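Local coordinates for protein putative PLP-dependent aminotransferase (Bacillus cereus ATCC 10987, PDB 3JU7) that probably acts as an aminotransferase of the DegT/DnrJ/EryC1/StrS family, using pyridoxal phosphate held on an active-site lysine, at residues A[4-9]-A[351-356]; A[117-122]-A[146-151]; A[140-145]-A[171-176]; A[160-165]-A[181-186]; A[277-282]-A[292-297]. All blocks are in the same frame, centred on the assembly; numbering follows the deposited sequence. Where two conformers were deposited one is given.

Contact 1: A[4-9]-A[351-356]; sequences NIPFLR and PLWEGM
The indole of Trp353 forms the apolar centre of this contact, with Arg9 lying over one of its faces. Arg9 CB stands 3.8 Å from the centroid of the five-membered ring and 17° off its normal, a CH-pi contact. The extended arginine chain then runs on over the benzo half, where its CD is 3.9 Å from Trp353 CE3. On the opposite face, the selenomethionine Met356 brings its CE to 3.2 Å above the plane, near the rim, and the ring is thus sandwiched between two aliphatic groups. Trp353 chi1, at 24°, sits off any staggered position, which suggests some torsional strain in this packing. Around Trp353 CZ2, Ile5 CG2 and Pro6 CD each approach to 3.9 Å; Ile5 CG2 also rests against the Pro351 ring.

The pyrrole edge is polar. Trp353 NE1 donates to Pro6 O at 2.9 Å, with an N-H...O angle of 149°; the acceptor is tilted somewhat from the indole plane. Phe7 O lies in that plane, 3.3 Å from Trp353 CD1. Farther out, the type II turn from Trp353 to Met356 meets Arg9 through solvent. One water donates to Arg9 O and accepts from Glu354 N; another accepts from Arg9 NH1 and donates to Glu354 O. The carboxylate of Glu354 is engaged elsewhere, in a salt bridge with Lys253.

Chemically, the amino-terminal loop is joined to the loop before helix 358-368 by one direct hydrogen bond and the Arg9 side chain laid on one indole face, while the guanidinium meets the turn through water.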
# COMPACT_ATOMS: atom_id res chain seq x y z
N ASN A 4 -14.30 -6.99 30.11
CA ASN A 4 -13.10 -7.71 29.69
C ASN A 4 -12.01 -6.70 29.41
O ASN A 4 -12.29 -5.60 28.95
CB ASN A 4 -13.36 -8.54 28.42
N ILE A 5 -10.77 -7.05 29.72
CA ILE A 5 -9.65 -6.19 29.39
C ILE A 5 -9.14 -6.73 28.05
O ILE A 5 -8.61 -7.84 27.98
CB ILE A 5 -8.57 -6.21 30.48
CG1 ILE A 5 -9.11 -5.56 31.76
CG2 ILE A 5 -7.33 -5.47 30.01
CD1 ILE A 5 -8.33 -5.95 33.06
N PRO A 6 -9.36 -5.99 26.97
CA PRO A 6 -8.94 -6.44 25.65
C PRO A 6 -7.47 -6.16 25.39
O PRO A 6 -6.90 -5.30 26.06
CB PRO A 6 -9.76 -5.59 24.72
CG PRO A 6 -9.89 -4.29 25.49
CD PRO A 6 -10.07 -4.71 26.90
N PHE A 7 -6.88 -6.85 24.43
CA PHE A 7 -5.42 -6.72 24.19
C PHE A 7 -5.09 -5.36 23.60
O PHE A 7 -4.17 -4.70 24.06
CB PHE A 7 -4.82 -7.84 23.33
CG PHE A 7 -3.35 -7.64 23.03
CD1 PHE A 7 -2.40 -7.88 24.01
CD2 PHE A 7 -2.93 -7.18 21.78
CE1 PHE A 7 -1.05 -7.68 23.75
CE2 PHE A 7 -1.59 -6.96 21.53
CZ PHE A 7 -0.64 -7.23 22.52
N LEU A 8 -5.84 -4.96 22.59
CA LEU A 8 -5.61 -3.67 21.98
C LEU A 8 -6.84 -2.79 22.07
O LEU A 8 -7.97 -3.26 21.99
CB LEU A 8 -5.10 -3.82 20.54
CG LEU A 8 -5.91 -4.53 19.45
CD1 LEU A 8 -5.04 -4.52 18.20
CD2 LEU A 8 -6.29 -5.96 19.79
N ARG A 9 -6.60 -1.52 22.33
CA ARG A 9 -7.64 -0.55 22.33
C ARG A 9 -7.01 0.74 21.81
O ARG A 9 -6.54 1.58 22.58
CB ARG A 9 -8.22 -0.34 23.72
CG ARG A 9 -9.40 0.65 23.72
CD ARG A 9 -9.90 0.97 25.09
NE ARG A 9 -11.20 1.64 25.01
CZ ARG A 9 -11.38 2.92 24.70
NH1 ARG A 9 -10.35 3.72 24.44
NH2 ARG A 9 -12.60 3.42 24.65
N PRO A 351 -1.49 -6.51 28.01
CA PRO A 351 -2.12 -5.34 27.47
C PRO A 351 -1.64 -4.04 28.08
O PRO A 351 -1.38 -3.94 29.29
CB PRO A 351 -3.62 -5.56 27.73
CG PRO A 351 -3.74 -6.74 28.56
CD PRO A 351 -2.47 -7.51 28.48
N LEU A 352 -1.56 -3.05 27.21
CA LEU A 352 -1.22 -1.70 27.56
C LEU A 352 -1.85 -0.84 26.47
O LEU A 352 -1.66 -1.12 25.32
CB LEU A 352 0.29 -1.53 27.57
CG LEU A 352 0.90 -0.25 28.17
CD1 LEU A 352 2.39 -0.50 28.54
CD2 LEU A 352 0.77 0.90 27.24
N TRP A 353 -2.67 0.14 26.84
CA TRP A 353 -3.27 1.07 25.88
C TRP A 353 -3.67 2.34 26.60
O TRP A 353 -3.80 2.32 27.83
CB TRP A 353 -4.49 0.49 25.15
CG TRP A 353 -5.22 -0.60 25.86
CD1 TRP A 353 -5.05 -1.94 25.67
CD2 TRP A 353 -6.24 -0.46 26.85
NE1 TRP A 353 -5.89 -2.64 26.48
CE2 TRP A 353 -6.64 -1.76 27.22
CE3 TRP A 353 -6.86 0.63 27.46
CZ2 TRP A 353 -7.61 -2.00 28.17
CZ3 TRP A 353 -7.83 0.40 28.40
CH2 TRP A 353 -8.20 -0.90 28.75
N GLU A 354 -3.85 3.41 25.83
CA GLU A 354 -4.21 4.71 26.37
C GLU A 354 -5.52 4.57 27.09
O GLU A 354 -6.47 4.03 26.55
CB GLU A 354 -4.36 5.78 25.26
CG GLU A 354 -3.05 6.13 24.51
CD GLU A 354 -3.30 7.14 23.37
OE1 GLU A 354 -3.95 8.16 23.64
OE2 GLU A 354 -2.86 6.91 22.22
N GLY A 355 -5.56 5.03 28.33
CA GLY A 355 -6.75 4.95 29.12
C GLY A 355 -6.63 3.88 30.16
O GLY A 355 -7.38 3.88 31.10
N MSE A 356 -5.69 2.96 30.01
CA MSE A 356 -5.51 1.97 31.07
C MSE A 356 -5.26 2.63 32.45
O MSE A 356 -4.40 3.49 32.58
CB MSE A 356 -4.36 1.04 30.74
CG MSE A 356 -4.39 -0.20 31.60
SE MSE A 356 -3.22 -1.50 30.89
CE MSE A 356 -4.28 -2.15 29.45
O HOH W 1 -4.04 2.83 22.95
O HOH W 2 -7.55 3.31 24.13

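Contact 2: A[117-122]-A[146-151]; sequences TVLWDK and EEYEEL
Leu119 and Trp120 reach from helix 116-126 toward Tyr148, Leu151 and Glu147 of helix 146-153. These are two successive helices of the alpha/beta domain, with strand 130-133 between them in sequence. Their segments run nearly parallel, 10° apart, but the axes come no closer than 12.3 Å. Long side chains, rather than backbones, therefore bridge the gap, and no hydrogen bond crosses it.

Leu119 comes first along the helix. Its CG lies anti to the backbone N (chi1 168°), and its CD2 comes obliquely to the phenol ring, 3.6 Å from Tyr148 CE1. The same methyl is 4.2 Å from Leu151 CD1 and thereby touches two successive turns of the partner helix. Leu119 and Tyr148 also both pack on Val133, which makes this the side of the pair facing strand 130-133. Ile123, one turn on from Leu119, adds to the packing on Leu151.

Trp120 follows and spans the outer part of the gap. It was deposited in two conformers, and what follows holds for one of them. The benzo end of its indole and the isobutyl group of Leu151 approach tip to tip. Leu151 CD2 lies over the ring face, 4.1 Å from the centroid of the six-membered ring and 16° off the normal, while Leu151 CG comes to 3.5 Å from Trp120 CH2. The exposed Glu147 contributes its methylene, with CB 3.6 Å from Trp120 CH2. At the ring edge, close to the indole plane, Trp120 CH2 approaches the backbone carbonyl of Glu147, 3.2 Å from its O.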
# COMPACT_ATOMS: atom_id res chain seq x y z
N THR A 117 27.37 -11.04 16.74
CA THR A 117 28.44 -12.00 16.54
C THR A 117 28.03 -13.06 15.55
O THR A 117 28.77 -13.38 14.63
CB THR A 117 28.78 -12.69 17.86
OG1 THR A 117 29.30 -11.70 18.74
CG2 THR A 117 29.82 -13.74 17.68
N VAL A 118 26.83 -13.59 15.75
CA VAL A 118 26.33 -14.64 14.87
C VAL A 118 26.06 -14.05 13.48
O VAL A 118 26.36 -14.68 12.48
CB VAL A 118 25.12 -15.34 15.51
CG1 VAL A 118 24.44 -16.27 14.50
CG2 VAL A 118 25.58 -16.11 16.82
N LEU A 119 25.56 -12.81 13.42
CA LEU A 119 25.27 -12.15 12.16
C LEU A 119 26.57 -11.97 11.33
O LEU A 119 26.62 -12.33 10.15
CB LEU A 119 24.55 -10.81 12.40
CG LEU A 119 24.42 -9.83 11.22
CD1 LEU A 119 23.71 -10.43 9.99
CD2 LEU A 119 23.71 -8.55 11.64
N TRP A 120 27.62 -11.44 11.98
CA TRP A 120 28.95 -11.22 11.35
C TRP A 120 29.55 -12.50 10.80
O TRP A 120 30.06 -12.56 9.68
CB TRP A 120 29.93 -10.65 12.38
CG TRP A 120 30.20 -9.18 12.30
CD1 TRP A 120 31.43 -8.58 12.17
CD2 TRP A 120 29.24 -8.12 12.36
NE1 TRP A 120 31.28 -7.21 12.14
CE2 TRP A 120 29.95 -6.90 12.26
CE3 TRP A 120 27.85 -8.08 12.48
CZ2 TRP A 120 29.32 -5.66 12.28
CZ3 TRP A 120 27.22 -6.85 12.51
CH2 TRP A 120 27.96 -5.66 12.40
N ASP A 121 29.51 -13.55 11.60
CA ASP A 121 30.09 -14.79 11.14
C ASP A 121 29.36 -15.21 9.91
O ASP A 121 29.97 -15.65 8.93
CB ASP A 121 30.05 -15.88 12.22
CG ASP A 121 31.04 -15.62 13.36
OD1 ASP A 121 31.88 -14.70 13.28
OD2 ASP A 121 30.98 -16.36 14.36
N LYS A 122 28.04 -15.04 9.92
CA LYS A 122 27.23 -15.46 8.78
C LYS A 122 27.47 -14.58 7.54
O LYS A 122 27.51 -15.08 6.42
CB LYS A 122 25.74 -15.51 9.16
CG LYS A 122 24.82 -16.12 8.09
CD LYS A 122 25.25 -17.53 7.66
CE LYS A 122 25.05 -18.49 8.75
NZ LYS A 122 25.44 -19.90 8.38
N GLU A 146 25.41 1.41 15.94
CA GLU A 146 26.85 1.53 15.63
C GLU A 146 27.38 0.43 14.71
O GLU A 146 28.03 0.71 13.74
CB GLU A 146 27.67 1.53 16.93
N GLU A 147 27.08 -0.83 15.00
CA GLU A 147 27.63 -1.94 14.25
C GLU A 147 26.96 -2.05 12.89
O GLU A 147 27.59 -2.49 11.92
CB GLU A 147 27.48 -3.26 15.02
CG GLU A 147 28.02 -3.26 16.50
CD GLU A 147 29.55 -3.26 16.61
OE1 GLU A 147 30.19 -2.28 16.16
OE2 GLU A 147 30.10 -4.24 17.17
N TYR A 148 25.70 -1.64 12.81
CA TYR A 148 24.95 -1.66 11.54
C TYR A 148 25.45 -0.56 10.62
O TYR A 148 25.53 -0.72 9.39
CB TYR A 148 23.44 -1.56 11.81
CG TYR A 148 22.92 -2.88 12.40
CD1 TYR A 148 22.83 -4.03 11.63
CD2 TYR A 148 22.57 -2.97 13.74
CE1 TYR A 148 22.39 -5.25 12.18
CE2 TYR A 148 22.13 -4.18 14.30
CZ TYR A 148 22.04 -5.30 13.53
OH TYR A 148 21.64 -6.47 14.10
N GLU A 149 25.82 0.56 11.24
CA GLU A 149 26.43 1.64 10.50
C GLU A 149 27.75 1.13 9.95
O GLU A 149 28.14 1.47 8.81
CB GLU A 149 26.61 2.85 11.42
CG GLU A 149 27.27 4.04 10.78
CD GLU A 149 26.34 4.85 9.89
OE1 GLU A 149 25.11 4.66 9.91
OE2 GLU A 149 26.87 5.73 9.18
N GLU A 150 28.40 0.24 10.70
CA GLU A 150 29.68 -0.29 10.28
C GLU A 150 29.53 -1.15 9.05
O GLU A 150 30.36 -1.07 8.12
CB GLU A 150 30.37 -1.08 11.41
CG GLU A 150 31.86 -1.20 11.23
CD GLU A 150 32.54 0.18 11.18
OE1 GLU A 150 32.23 1.03 12.06
OE2 GLU A 150 33.35 0.41 10.25
N LEU A 151 28.47 -1.96 9.05
CA LEU A 151 28.11 -2.82 7.90
C LEU A 151 27.87 -1.97 6.68
O LEU A 151 28.35 -2.29 5.58
CB LEU A 151 26.88 -3.69 8.19
CG LEU A 151 27.05 -4.95 9.05
CD1 LEU A 151 25.70 -5.68 9.23
CD2 LEU A 151 28.15 -5.90 8.46

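Contact 3: A[140-145]-A[171-176]; sequences GSWMNL and GGMHYG
Trp142 and Tyr175 each set CG anti to the backbone N (chi1 -163° and -175°), and their side chains slide past one another in opposite directions. The result is a T-shaped pair: an edge of Tyr175 points at a face of Trp142, the planes 79° apart and the tyrosine and six-membered-ring centroids separated by 5.3 Å. The touching corner is Tyr175 CD1, 3.7 Å from Trp142 CE3.

Past this ring, Tyr175 OH donates to Met143 O at 2.6 Å, in the carbonyl plane and on a lone pair. The bond fixes the far end of the phenol, and Leu145 CD2 packs 3.4 Å from that OH. The other methyl of Leu145, CD1, lies 3.9 Å from Gly176 CA. At the rim of the indole, Trp142 CH2 is 3.2 Å from Met173 O, while the selenomethionine methyl, Met173 CE, meets Trp142 CZ2 at 3.8 Å.

The two sides are a loop and a small hairpin. Trp142 is the centre of an inverse gamma turn, and the Asn144 side chain caps the start of helix 146-153 by accepting from Glu146 N. Strands 169-170 and 173-174 form a two-stranded antiparallel unit joined through Gly171 and Gly172, whose positive phi angles are consistent with a type I' turn; the aromatic pair fastens this beta hairpin to the helix-entry loop.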
# COMPACT_ATOMS: atom_id res chain seq x y z
N GLY A 140 10.05 -1.81 20.03
CA GLY A 140 10.14 -0.33 20.07
C GLY A 140 11.26 0.13 20.98
O GLY A 140 11.15 1.10 21.68
N SER A 141 12.37 -0.57 20.95
CA SER A 141 13.41 -0.35 21.92
C SER A 141 14.64 0.21 21.25
O SER A 141 14.71 0.33 20.01
CB SER A 141 13.74 -1.67 22.62
OG SER A 141 14.29 -2.59 21.71
N TRP A 142 15.61 0.55 22.08
CA TRP A 142 16.79 1.20 21.61
C TRP A 142 17.88 0.21 21.26
O TRP A 142 18.78 -0.04 22.04
CB TRP A 142 17.26 2.16 22.68
CG TRP A 142 18.21 3.15 22.22
CD1 TRP A 142 19.57 3.07 22.26
CD2 TRP A 142 17.88 4.44 21.69
NE1 TRP A 142 20.10 4.24 21.79
CE2 TRP A 142 19.10 5.09 21.43
CE3 TRP A 142 16.68 5.11 21.43
CZ2 TRP A 142 19.16 6.37 20.88
CZ3 TRP A 142 16.72 6.37 20.88
CH2 TRP A 142 17.97 7.00 20.60
N MSE A 143 17.75 -0.38 20.07
CA MSE A 143 18.77 -1.26 19.50
C MSE A 143 19.83 -0.38 18.88
O MSE A 143 19.59 0.30 17.88
CB MSE A 143 18.18 -2.15 18.44
CG MSE A 143 19.18 -3.08 17.79
SE MSE A 143 18.32 -4.11 16.41
CE MSE A 143 18.07 -2.73 15.04
N ASN A 144 21.00 -0.38 19.50
CA ASN A 144 22.06 0.50 19.08
C ASN A 144 22.48 0.18 17.66
O ASN A 144 22.57 -0.99 17.31
CB ASN A 144 23.26 0.36 20.01
CG ASN A 144 24.19 1.55 19.92
OD1 ASN A 144 25.00 1.67 18.98
ND2 ASN A 144 24.05 2.46 20.90
N LEU A 145 22.78 1.21 16.86
CA LEU A 145 23.03 1.03 15.42
C LEU A 145 24.49 1.22 14.98
O LEU A 145 24.76 1.18 13.78
CB LEU A 145 22.13 1.98 14.60
CG LEU A 145 20.63 1.70 14.74
CD1 LEU A 145 19.83 2.74 14.00
CD2 LEU A 145 20.32 0.30 14.24
N GLY A 171 18.24 10.19 25.61
CA GLY A 171 19.20 11.26 25.79
C GLY A 171 18.92 12.37 24.80
O GLY A 171 19.84 12.93 24.25
N GLY A 172 17.66 12.65 24.56
CA GLY A 172 17.28 13.68 23.61
C GLY A 172 17.55 13.37 22.15
O GLY A 172 17.51 14.26 21.31
N MSE A 173 17.82 12.12 21.80
CA MSE A 173 18.00 11.82 20.40
C MSE A 173 16.92 10.85 19.98
O MSE A 173 16.60 9.92 20.73
CB MSE A 173 19.40 11.25 20.17
CG MSE A 173 19.51 10.26 19.02
SE MSE A 173 21.36 9.86 18.68
CE MSE A 173 21.18 8.02 18.17
N HIS A 174 16.37 11.07 18.78
CA HIS A 174 15.37 10.17 18.25
C HIS A 174 16.04 8.91 17.71
O HIS A 174 17.11 8.97 17.10
CB HIS A 174 14.53 10.85 17.17
CG HIS A 174 13.37 10.01 16.71
ND1 HIS A 174 13.44 9.20 15.60
CD2 HIS A 174 12.14 9.84 17.23
CE1 HIS A 174 12.29 8.57 15.45
NE2 HIS A 174 11.48 8.94 16.43
N TYR A 175 15.40 7.77 17.92
CA TYR A 175 15.92 6.52 17.43
C TYR A 175 16.15 6.56 15.93
O TYR A 175 15.21 6.88 15.19
CB TYR A 175 14.95 5.38 17.73
CG TYR A 175 15.58 4.08 17.31
CD1 TYR A 175 16.52 3.49 18.12
CD2 TYR A 175 15.30 3.50 16.09
CE1 TYR A 175 17.15 2.34 17.76
CE2 TYR A 175 15.94 2.32 15.70
CZ TYR A 175 16.87 1.76 16.56
OH TYR A 175 17.55 0.60 16.25
N GLY A 176 17.38 6.22 15.52
CA GLY A 176 17.79 6.12 14.12
C GLY A 176 18.57 7.32 13.56
O GLY A 176 19.03 7.30 12.41

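Contact 4: A[160-165]-A[181-186]; sequences VDAAPG and GMIIYS
Val160 and Asp161 pair in parallel with Ile183 and Ile184, and four backbone bonds tie the segments: Val160 N to Met182 O (2.8 Å, 174° at the hydrogen), Ile184 N to Val160 O (2.9 Å, 176°), Ala162 N to Ile184 O, and Ser186 N to Ala163 O. The first two are straight. The third bends to 141° at the start of the type I turn from Ala162 to Gly165.

Asp161 braces the turn. Its OD1 accepts from Ala163 N at 2.9 Å, an Asx turn that holds the carboxylate in place. Its other oxygen, OD2, bonds to the pyridine N1 of the cofactor-modified residue at position 191 and to Thr91, the aspartate-to-pyridine link familiar from fold type I enzymes. Ser186 OG, anti to its backbone N, hydrogen-bonds to the cofactor phosphate and to His188 N, so both segments carry cofactor ligands.

On the sheet face of Val160 and Ile183, Ala162 CB sits 3.7 Å from Ile183 CG2. Ile183 CG2 also stands 3.5 Å above one face of the Tyr185 ring, near its rim, and Tyr185 CD1 is 4.0 Å from Ala162 CB.

Strand 182-186 lies between 159-161, at the edge of the sheet within this chain, and antiparallel 199-203. Helix 62-73 packs on the face of Asp161 and Ile184 through Leu66, helix 206-215 packs against Met182, and Phe179 touches Val160.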
# COMPACT_ATOMS: atom_id res chain seq x y z
N VAL A 160 16.54 -1.11 8.71
CA VAL A 160 16.11 -1.43 10.09
C VAL A 160 14.60 -1.35 10.20
O VAL A 160 14.01 -0.29 9.91
CB VAL A 160 16.73 -0.44 11.09
CG1 VAL A 160 16.15 -0.66 12.50
CG2 VAL A 160 18.26 -0.54 11.06
N ASP A 161 13.98 -2.49 10.55
CA ASP A 161 12.56 -2.52 10.92
C ASP A 161 12.39 -2.02 12.36
O ASP A 161 12.66 -2.73 13.32
CB ASP A 161 11.99 -3.94 10.77
CG ASP A 161 10.49 -4.02 11.02
OD1 ASP A 161 9.92 -3.13 11.68
OD2 ASP A 161 9.86 -5.02 10.59
N ALA A 162 11.94 -0.79 12.49
CA ALA A 162 11.64 -0.15 13.75
C ALA A 162 10.15 0.19 13.74
O ALA A 162 9.76 1.25 14.21
CB ALA A 162 12.51 1.12 13.91
N ALA A 163 9.35 -0.71 13.17
CA ALA A 163 7.90 -0.48 12.97
C ALA A 163 7.21 0.12 14.18
O ALA A 163 6.47 1.07 14.04
CB ALA A 163 7.19 -1.77 12.51
N PRO A 164 7.47 -0.42 15.39
CA PRO A 164 6.75 0.14 16.54
C PRO A 164 7.46 1.24 17.34
O PRO A 164 7.01 1.58 18.43
CB PRO A 164 6.51 -1.09 17.42
CG PRO A 164 7.53 -2.07 17.04
CD PRO A 164 8.09 -1.73 15.71
N GLY A 165 8.53 1.81 16.80
CA GLY A 165 9.43 2.63 17.60
C GLY A 165 9.43 4.10 17.27
O GLY A 165 10.29 4.79 17.75
N GLY A 181 21.90 3.80 6.66
CA GLY A 181 20.93 2.94 6.01
C GLY A 181 19.55 3.56 6.05
O GLY A 181 19.40 4.79 6.08
N MSE A 182 18.54 2.71 6.06
CA MSE A 182 17.16 3.17 6.14
C MSE A 182 16.50 2.60 7.38
O MSE A 182 16.84 1.50 7.81
CB MSE A 182 16.40 2.77 4.89
CG MSE A 182 16.65 3.77 3.82
SE MSE A 182 15.96 3.46 2.07
CE MSE A 182 16.00 5.35 1.66
N ILE A 183 15.61 3.41 7.97
CA ILE A 183 14.79 3.00 9.10
C ILE A 183 13.31 3.10 8.69
O ILE A 183 12.87 4.13 8.17
CB ILE A 183 15.10 3.84 10.36
CG1 ILE A 183 16.64 3.93 10.51
CG2 ILE A 183 14.39 3.27 11.54
CD1 ILE A 183 17.21 3.88 11.85
N ILE A 184 12.58 2.02 8.90
CA ILE A 184 11.16 1.95 8.65
C ILE A 184 10.37 2.00 9.97
O ILE A 184 10.68 1.32 10.93
CB ILE A 184 10.76 0.65 7.92
CG1 ILE A 184 11.68 0.36 6.69
CG2 ILE A 184 9.31 0.70 7.53
CD1 ILE A 184 12.15 1.61 5.89
N TYR A 185 9.36 2.85 10.01
CA TYR A 185 8.50 2.99 11.15
C TYR A 185 7.07 2.89 10.65
O TYR A 185 6.75 3.27 9.50
CB TYR A 185 8.63 4.37 11.82
CG TYR A 185 10.00 4.85 12.20
CD1 TYR A 185 10.54 4.62 13.46
CD2 TYR A 185 10.72 5.68 11.32
CE1 TYR A 185 11.85 5.12 13.82
CE2 TYR A 185 11.98 6.17 11.66
CZ TYR A 185 12.56 5.90 12.90
OH TYR A 185 13.83 6.47 13.19
N SER A 186 6.20 2.48 11.56
CA SER A 186 4.79 2.32 11.27
C SER A 186 3.93 3.34 12.00
O SER A 186 4.23 3.72 13.13
CB SER A 186 4.33 0.90 11.63
OG SER A 186 2.95 0.75 11.39
O HOH W 3 5.97 3.56 15.32

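Contact 5: A[277-282]-A[292-297]; sequences GWQLQK and PILCPE
Trp278 lies flat against Cys295 and Pro296, and here the contact is tight. Pro296 CD stands 3.3 Å from the centroid of the five-membered ring, 13° off the normal, and only 3.2 Å from Trp278 CE2. Cys295 CA takes the same face over the benzo half, 3.8 Å from the six-membered-ring centroid. At the indole edge, Ile293 CG2 is 3.8 Å from Trp278 CE3. With CG anti to the carbonyl carbon (chi1 -66°), Trp278 carries its indole alongside Cys295 and Pro296. Helix 301-309 adds Val304 to this packing, touching both Trp278 and Cys295.

The backbones run antiparallel beside the indole. Gln279 and Leu294 form one hydrogen-bonded pair: Leu294 N donates to Gln279 O at 2.7 Å and nearly straight (177°), while Gln279 N donates to Leu294 O at 3.0 Å. Gln279 also lays its methylene chain across Leu294, its CG 3.7 Å from Leu294 CD1, and both residues touch Arg346 of helix 338-346. This single bridge adds an outer segment beside strand 291-294, which pairs with 347-350.

Farther along, from Leu280 on, the contact loosens. Leu280 meets Ile293 only with its CD2, 3.9 Å from Ile293 CG1. Beyond it, no direct bond joins Gln281 to Pro292; a water accepts from Gln281 N and donates to Pro292 O, spanning the widening gap.

The chemistry is thus divided: CH groups adjacent to amide nitrogens, probably slightly positive, lie on the electron-rich indole at one end, and solvent completes the backbone pairing at the other.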
# COMPACT_ATOMS: atom_id res chain seq x y z
N GLY A 277 10.93 -14.90 38.88
CA GLY A 277 11.55 -15.26 37.60
C GLY A 277 10.98 -14.60 36.37
O GLY A 277 11.34 -14.98 35.25
N TRP A 278 10.09 -13.63 36.54
CA TRP A 278 9.57 -12.89 35.40
C TRP A 278 10.61 -11.86 35.02
O TRP A 278 11.21 -11.25 35.89
CB TRP A 278 8.26 -12.19 35.74
CG TRP A 278 7.14 -13.11 36.01
CD1 TRP A 278 6.92 -13.81 37.14
CD2 TRP A 278 6.07 -13.45 35.12
NE1 TRP A 278 5.79 -14.57 37.02
CE2 TRP A 278 5.24 -14.36 35.79
CE3 TRP A 278 5.74 -13.07 33.82
CZ2 TRP A 278 4.10 -14.91 35.22
CZ3 TRP A 278 4.60 -13.61 33.24
CH2 TRP A 278 3.79 -14.51 33.95
N GLN A 279 10.83 -11.64 33.72
CA GLN A 279 11.81 -10.63 33.32
C GLN A 279 11.49 -9.83 32.08
O GLN A 279 10.88 -10.32 31.11
CB GLN A 279 13.23 -11.23 33.19
CG GLN A 279 13.43 -12.16 32.07
CD GLN A 279 14.86 -12.72 32.05
OE1 GLN A 279 15.35 -13.29 33.06
NE2 GLN A 279 15.52 -12.57 30.89
N LEU A 280 11.95 -8.58 32.14
CA LEU A 280 11.72 -7.58 31.13
C LEU A 280 12.90 -7.53 30.17
O LEU A 280 13.96 -8.12 30.44
CB LEU A 280 11.50 -6.22 31.80
CG LEU A 280 10.34 -6.20 32.81
CD1 LEU A 280 10.47 -5.01 33.74
CD2 LEU A 280 8.99 -6.21 32.09
N GLN A 281 12.72 -6.83 29.06
CA GLN A 281 13.77 -6.69 28.05
C GLN A 281 14.96 -5.89 28.58
O GLN A 281 14.78 -4.89 29.27
CB GLN A 281 13.19 -6.01 26.81
CG GLN A 281 14.11 -5.87 25.60
CD GLN A 281 13.34 -5.29 24.40
OE1 GLN A 281 12.32 -4.62 24.59
NE2 GLN A 281 13.81 -5.54 23.18
N LYS A 282 16.18 -6.31 28.27
CA LYS A 282 17.34 -5.53 28.65
C LYS A 282 17.55 -4.47 27.57
O LYS A 282 18.06 -4.76 26.48
CB LYS A 282 18.57 -6.42 28.81
N PRO A 292 5.85 -6.35 27.09
CA PRO A 292 6.46 -7.65 26.88
C PRO A 292 7.17 -8.14 28.14
O PRO A 292 7.79 -7.33 28.84
CB PRO A 292 7.46 -7.42 25.74
CG PRO A 292 7.35 -5.99 25.36
CD PRO A 292 6.67 -5.28 26.50
N ILE A 293 7.06 -9.44 28.43
CA ILE A 293 7.69 -9.99 29.61
C ILE A 293 7.94 -11.48 29.43
O ILE A 293 7.17 -12.17 28.74
CB ILE A 293 6.85 -9.72 30.89
CG1 ILE A 293 7.71 -9.92 32.15
CG2 ILE A 293 5.60 -10.60 30.92
CD1 ILE A 293 7.06 -9.43 33.41
N LEU A 294 9.04 -11.96 29.98
CA LEU A 294 9.30 -13.39 29.95
C LEU A 294 8.69 -13.94 31.21
O LEU A 294 8.88 -13.38 32.29
CB LEU A 294 10.79 -13.70 29.90
CG LEU A 294 11.64 -13.16 28.75
CD1 LEU A 294 13.05 -13.80 28.83
CD2 LEU A 294 10.97 -13.36 27.39
N CYS A 295 7.93 -15.01 31.07
CA CYS A 295 7.39 -15.67 32.24
C CYS A 295 8.51 -16.55 32.80
O CYS A 295 9.56 -16.70 32.17
CB CYS A 295 6.15 -16.48 31.86
SG CYS A 295 6.50 -17.85 30.77
N PRO A 296 8.33 -17.10 34.00
CA PRO A 296 9.37 -17.98 34.56
C PRO A 296 9.66 -19.24 33.72
O PRO A 296 8.76 -19.80 33.11
CB PRO A 296 8.78 -18.38 35.91
CG PRO A 296 7.89 -17.30 36.29
CD PRO A 296 7.35 -16.70 35.01
N GLU A 297 10.93 -19.66 33.72
CA GLU A 297 11.43 -20.85 33.01
C GLU A 297 10.51 -22.07 33.12
O GLU A 297 10.32 -22.77 32.16
CB GLU A 297 12.83 -21.23 33.52
CG GLU A 297 13.99 -20.43 32.88
CD GLU A 297 14.38 -20.90 31.48
OE1 GLU A 297 14.31 -22.12 31.21
OE2 GLU A 297 14.76 -20.07 30.63
O HOH W 4 10.17 -5.85 28.48

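How the contacts relate
Contact 4 lies innermost, with its centre about 5 Å from the centre of the chain, and carries the cofactor-binding Asp161 and Ser186; contact 3 backs directly onto it. Tyr185 OH probably hydrogen-bonds Tyr175 O at 2.5 Å, and Gly176 and Leu145 pack on Ile183, so the hairpin and the loop 140-145 pack directly on strand 182-186. Contact 2 adjoins contact 3 in sequence, the loop 140-145 leading into its second helix; the centres of contacts 2 and 3 are about 18 Å apart. Contact 5 touches contact 3 only lightly, Ser141 against Gln281. Contact 1, its nearest atoms about 7 Å from contact 5, joins the amino-terminal segment to the loop before the last helix, 358-368.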